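Local coordinates for protein tropomodulin (Caenorhabditis elegans, PDB 1PGV) that probably caps the pointed end of actin filaments, blocking subunit gain and loss there and so maintaining filament length, this chain being its C-terminal domain, at residues S139-N143 with Q144-D148; R181-E184 with R185-R189. All coordinates share one frame; numbering follows the deposited sequence.

Interaction 1. Residues S139-N143 with Q144-D148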
loop_
_atom_site.group_PDB
_atom_site.type_symbol
_atom_site.label_atom_id
_atom_site.label_comp_id
_atom_site.label_asym_id
_atom_site.label_seq_id
_atom_site.Cartn_x
_atom_site.Cartn_y
_atom_site.Cartn_z
ATOM N N SER A 139 -15.602 -0.617 7.683
ATOM C CA SER A 139 -15.595 0.339 6.583
ATOM C C SER A 139 -15.521 1.818 6.972
ATOM O O SER A 139 -14.837 2.600 6.310
ATOM C CB SER A 139 -16.816 0.100 5.686
ATOM O OG SER A 139 -18.018 0.140 6.433
ATOM N N VAL A 140 -16.208 2.204 8.043
ATOM C CA VAL A 140 -16.218 3.603 8.477
ATOM C C VAL A 140 -14.876 4.077 9.021
ATOM O O VAL A 140 -14.433 3.644 10.085
ATOM C CB VAL A 140 -17.300 3.840 9.548
ATOM C CG1 VAL A 140 -17.318 5.310 9.959
ATOM C CG2 VAL A 140 -18.661 3.421 9.003
ATOM N N LEU A 141 -14.241 4.990 8.289
ATOM C CA LEU A 141 -12.943 5.521 8.683
ATOM C C LEU A 141 -13.028 6.498 9.852
ATOM O O LEU A 141 -12.183 6.481 10.747
ATOM C CB LEU A 141 -12.291 6.237 7.498
ATOM C CG LEU A 141 -12.045 5.406 6.239
ATOM C CD1 LEU A 141 -11.584 6.321 5.108
ATOM C CD2 LEU A 141 -11.004 4.336 6.528
ATOM N N GLY A 142 -14.042 7.353 9.826
ATOM C CA GLY A 142 -14.195 8.347 10.873
ATOM C C GLY A 142 -13.522 9.635 10.449
ATOM O O GLY A 142 -12.604 9.630 9.616
ATOM N N ASN A 143 -13.947 10.745 11.038
ATOM C CA ASN A 143 -13.402 12.043 10.681
ATOM C C ASN A 143 -11.896 12.214 10.839
ATOM O O ASN A 143 -11.227 12.698 9.925
ATOM C CB ASN A 143 -14.112 13.146 11.472
ATOM C CG ASN A 143 -13.740 14.530 10.990
ATOM O OD1 ASN A 143 -13.951 14.871 9.822
ATOM N ND2 ASN A 143 -13.176 15.338 11.881
ATOM N N GLN A 144 -11.351 11.826 11.984
ATOM C CA GLN A 144 -9.925 12.002 12.195
ATOM C C GLN A 144 -9.075 11.269 11.165
ATOM O O GLN A 144 -8.089 11.819 10.663
ATOM C CB GLN A 144 -9.546 11.572 13.609
ATOM C CG GLN A 144 -10.198 12.435 14.680
ATOM C CD GLN A 144 -9.563 12.275 16.047
ATOM O OE1 GLN A 144 -9.976 12.917 17.011
ATOM N NE2 GLN A 144 -8.549 11.422 16.137
ATOM N N VAL A 145 -9.462 10.044 10.839
ATOM C CA VAL A 145 -8.713 9.265 9.866
ATOM C C VAL A 145 -8.808 9.901 8.476
ATOM O O VAL A 145 -7.801 10.032 7.782
ATOM C CB VAL A 145 -9.210 7.809 9.813
ATOM C CG1 VAL A 145 -8.640 7.104 8.578
ATOM C CG2 VAL A 145 -8.763 7.070 11.078
ATOM N N GLU A 146 -10.006 10.306 8.073
ATOM C CA GLU A 146 -10.165 10.926 6.761
ATOM C C GLU A 146 -9.351 12.212 6.628
ATOM O O GLU A 146 -8.762 12.479 5.575
ATOM C CB GLU A 146 -11.645 11.190 6.477
ATOM C CG GLU A 146 -12.440 9.907 6.277
ATOM C CD GLU A 146 -13.709 10.125 5.481
ATOM O OE1 GLU A 146 -13.818 11.182 4.832
ATOM O OE2 GLU A 146 -14.583 9.237 5.488
ATOM N N MET A 147 -9.292 13.005 7.697
ATOM C CA MET A 147 -8.528 14.248 7.666
ATOM C C MET A 147 -7.032 13.952 7.570
ATOM O O MET A 147 -6.284 14.675 6.909
ATOM C CB MET A 147 -8.832 15.078 8.914
ATOM C CG MET A 147 -10.315 15.342 9.080
ATOM S SD MET A 147 -11.015 16.334 7.748
ATOM C CE MET A 147 -12.458 17.032 8.558
ATOM N N ASP A 148 -6.608 12.879 8.228
ATOM C CA ASP A 148 -5.213 12.453 8.221
ATOM C C ASP A 148 -4.858 12.066 6.779
ATOM O O ASP A 148 -3.911 12.593 6.181
ATOM C CB ASP A 148 -5.056 11.227 9.124
ATOM C CG ASP A 148 -3.625 10.730 9.220
ATOM O OD1 ASP A 148 -2.856 10.859 8.234
ATOM O OD2 ASP A 148 -3.265 10.181 10.285
HETATM O O HOH W 1 -11.339 8.498 12.572
HETATM O O HOH W 2 -15.082 6.251 5.319
HETATM O O HOH W 3 -15.812 8.314 7.597
#

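Interaction 2. Residues R181-E184 with R185-R189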
loop_
_atom_site.group_PDB
_atom_site.type_symbol
_atom_site.label_atom_id
_atom_site.label_comp_id
_atom_site.label_asym_id
_atom_site.label_seq_id
_atom_site.Cartn_x
_atom_site.Cartn_y
_atom_site.Cartn_z
ATOM N N ARG A 181 -3.592 15.980 -10.048
ATOM C CA ARG A 181 -2.378 16.785 -10.120
ATOM C C ARG A 181 -1.186 15.856 -10.374
ATOM O O ARG A 181 -0.321 16.144 -11.212
ATOM C CB ARG A 181 -2.183 17.536 -8.794
ATOM C CG ARG A 181 -0.841 18.220 -8.604
ATOM C CD ARG A 181 -0.591 18.464 -7.107
ATOM N NE ARG A 181 -0.312 17.211 -6.408
ATOM C CZ ARG A 181 -0.383 17.040 -5.090
ATOM N NH1 ARG A 181 -0.734 18.047 -4.295
ATOM N NH2 ARG A 181 -0.085 15.860 -4.567
ATOM N N ASN A 182 -1.141 14.741 -9.647
ATOM C CA ASN A 182 -0.048 13.786 -9.808
ATOM C C ASN A 182 -0.081 13.124 -11.186
ATOM O O ASN A 182 0.965 12.879 -11.785
ATOM C CB ASN A 182 -0.107 12.714 -8.713
ATOM C CG ASN A 182 0.163 13.286 -7.329
ATOM O OD1 ASN A 182 0.618 14.421 -7.198
ATOM N ND2 ASN A 182 -0.095 12.492 -6.290
ATOM N N TYR A 183 -1.275 12.841 -11.686
ATOM C CA TYR A 183 -1.394 12.220 -12.998
ATOM C C TYR A 183 -0.857 13.186 -14.054
ATOM O O TYR A 183 -0.172 12.775 -14.994
ATOM C CB TYR A 183 -2.853 11.868 -13.286
ATOM C CG TYR A 183 -3.084 11.264 -14.653
ATOM C CD1 TYR A 183 -3.293 12.072 -15.770
ATOM C CD2 TYR A 183 -3.091 9.881 -14.830
ATOM C CE1 TYR A 183 -3.507 11.516 -17.032
ATOM C CE2 TYR A 183 -3.303 9.314 -16.086
ATOM C CZ TYR A 183 -3.510 10.136 -17.180
ATOM O OH TYR A 183 -3.729 9.577 -18.421
ATOM N N GLU A 184 -1.163 14.471 -13.895
ATOM C CA GLU A 184 -0.689 15.482 -14.843
ATOM C C GLU A 184 0.826 15.627 -14.785
ATOM O O GLU A 184 1.477 15.882 -15.802
ATOM C CB GLU A 184 -1.355 16.829 -14.564
ATOM C CG GLU A 184 -2.787 16.890 -15.043
ATOM C CD GLU A 184 -2.890 16.574 -16.522
ATOM O OE1 GLU A 184 -2.165 17.222 -17.305
ATOM O OE2 GLU A 184 -3.684 15.682 -16.897
ATOM N N ARG A 185 1.388 15.463 -13.592
ATOM C CA ARG A 185 2.829 15.558 -13.407
ATOM C C ARG A 185 3.510 14.456 -14.224
ATOM O O ARG A 185 4.528 14.694 -14.884
ATOM C CB ARG A 185 3.161 15.420 -11.916
ATOM C CG ARG A 185 4.635 15.493 -11.570
ATOM C CD ARG A 185 4.822 15.992 -10.137
ATOM N NE ARG A 185 6.035 15.468 -9.522
ATOM C CZ ARG A 185 6.211 14.186 -9.218
ATOM N NH1 ARG A 185 5.246 13.314 -9.475
ATOM N NH2 ARG A 185 7.338 13.773 -8.650
ATOM N N VAL A 186 2.931 13.257 -14.186
ATOM C CA VAL A 186 3.457 12.114 -14.927
ATOM C C VAL A 186 3.304 12.327 -16.435
ATOM O O VAL A 186 4.235 12.072 -17.203
ATOM C CB VAL A 186 2.718 10.805 -14.544
ATOM C CG1 VAL A 186 3.102 9.677 -15.503
ATOM C CG2 VAL A 186 3.065 10.416 -13.109
ATOM N N ARG A 187 2.126 12.786 -16.844
ATOM C CA ARG A 187 1.837 13.026 -18.257
ATOM C C ARG A 187 2.843 14.005 -18.851
ATOM O O ARG A 187 3.425 13.749 -19.909
ATOM C CB ARG A 187 0.414 13.572 -18.417
ATOM C CG ARG A 187 -0.071 13.650 -19.863
ATOM C CD ARG A 187 -1.497 14.177 -19.961
ATOM N NE ARG A 187 -1.593 15.587 -19.590
ATOM C CZ ARG A 187 -1.282 16.598 -20.394
ATOM N NH1 ARG A 187 -0.858 16.358 -21.628
ATOM N NH2 ARG A 187 -1.387 17.850 -19.962
ATOM N N LEU A 188 3.064 15.121 -18.163
ATOM C CA LEU A 188 4.006 16.120 -18.649
ATOM C C LEU A 188 5.436 15.592 -18.672
ATOM O O LEU A 188 6.206 15.908 -19.586
ATOM C CB LEU A 188 3.924 17.394 -17.795
ATOM C CG LEU A 188 2.610 18.175 -17.909
ATOM C CD1 LEU A 188 2.699 19.459 -17.087
ATOM C CD2 LEU A 188 2.327 18.506 -19.373
ATOM N N ARG A 189 5.805 14.792 -17.675
ATOM C CA ARG A 189 7.159 14.256 -17.643
ATOM C C ARG A 189 7.345 13.304 -18.821
ATOM O O ARG A 189 8.418 13.249 -19.415
ATOM C CB ARG A 189 7.430 13.529 -16.323
ATOM C CG ARG A 189 8.909 13.261 -16.070
ATOM C CD ARG A 189 9.171 12.894 -14.612
ATOM N NE ARG A 189 8.643 11.579 -14.264
ATOM C CZ ARG A 189 9.103 10.435 -14.763
ATOM N NH1 ARG A 189 10.103 10.448 -15.638
ATOM N NH2 ARG A 189 8.572 9.279 -14.381
#

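Interaction 1. Residues S139-N143 with Q144-D148
G142 and E146 make the first backbone bond of helix 143-155, a helix start in the leucine-rich-repeat-like fold of this domain, with G142 as the N-cap. E146 N donates to G142 O at 3.1 Å with an N-H...O angle of 168°, and M147 N follows by donating to N143 O at 3.0 Å. A water bridges the preceding turn, giving a proton to L141 O and taking one from V145 N. The side chain of E146 then folds back over the start of its own helix: CG stands anti to the carbonyl carbon (chi1 -69°) and the chain runs on extended, carrying OE2 to a second water, 2.6 Å away, which in turn accepts from G142 N. So the carboxylate reaches the N-cap amide only through water, while its direct partners are A167 N on OE2 and S168 N on OE1, a pair of backbone N-H groups that fixes the turn of this buried group. L141 supplies the apolar wall. Its CB lies 3.9 Å from V145 CG1, its CD1 reaches the CG methylene of E146, and its side chain crosses both at about a right angle; L141 and V145 also meet P112 of helix 112-121. On the outer side M147 bends at chi2 (-64°) and lays its thioether arm beside the amide of N143. An alanine here lacks the CG, SD and CE that lie along the N143 amide, and the amide would probably be less confined in its rotation. One detail of the modelled fit is doubtful: M147 CE sits 2.9 Å from N143 OD1, short for a methyl against an oxygen.

Interaction 2. Residues R181-E184 with R185-R189
E184 bends at its second torsion (chi2 -56°) and R187, three residues on, bends at its third (chi3 69°), which lets the two side chains run side by side, pointing the same way, and brings the guanidinium edge to the carboxylate. R187 grips with NE and NH2 together, but both nitrogens close on a single oxygen: NH2 to E184 OE1 is 2.8 Å and NE to the same OE1 is 2.9 Å. OE1 takes NH2 on its syn lone pair and lies almost in the guanidinium plane; the two flat groups are nevertheless turned 43° apart, and the bond from R187 NE to E184 OE2, 3.4 Å, is weak. This is a surface salt bridge along one helix, laid over the backbone ladder in which R187 N donates to Y183 O and L188 N to E184 O. The Y183 ring lies alongside. E184 OE2 sits in the plane of that ring at its edge, 3.8 Å from Y183 CD1, while R187 CD approaches obliquely, 4.4 Å from Y183 CE1.

A turn earlier R181 repeats the side-on grip on a neutral partner: its NE and NH2 both donate to N182 OD1, arriving from the same face of the amide, with NE at 3.0 Å. The other end of that buried amide is held too, N182 ND2 donating to L159 O and N156 O, and R181 NH1 goes to E154 O. Those partners place the contact: the start of 181-189 ties helix 169-190 to the end of helix 143-155 and to the loop leading into edge strand 161-163.

Interaction 1 comes first along the chain and opens helix 143-155; interaction 2 follows near the end of helix 169-190, the last helix of the domain. Their centres are 27 Å apart and their nearest atoms about 12 Å, so they never touch. Between the two helices in sequence runs strand 161-163, an outermost strand of the parallel sheet. The ties are reciprocal: interaction 1 binds the backbone just ahead of helix 169-190, and interaction 2 binds the backbone where helix 143-155 finishes. Together they fasten the two helices to each other at opposite ends of helix 143-155, at the C-terminal end of the repeating fold.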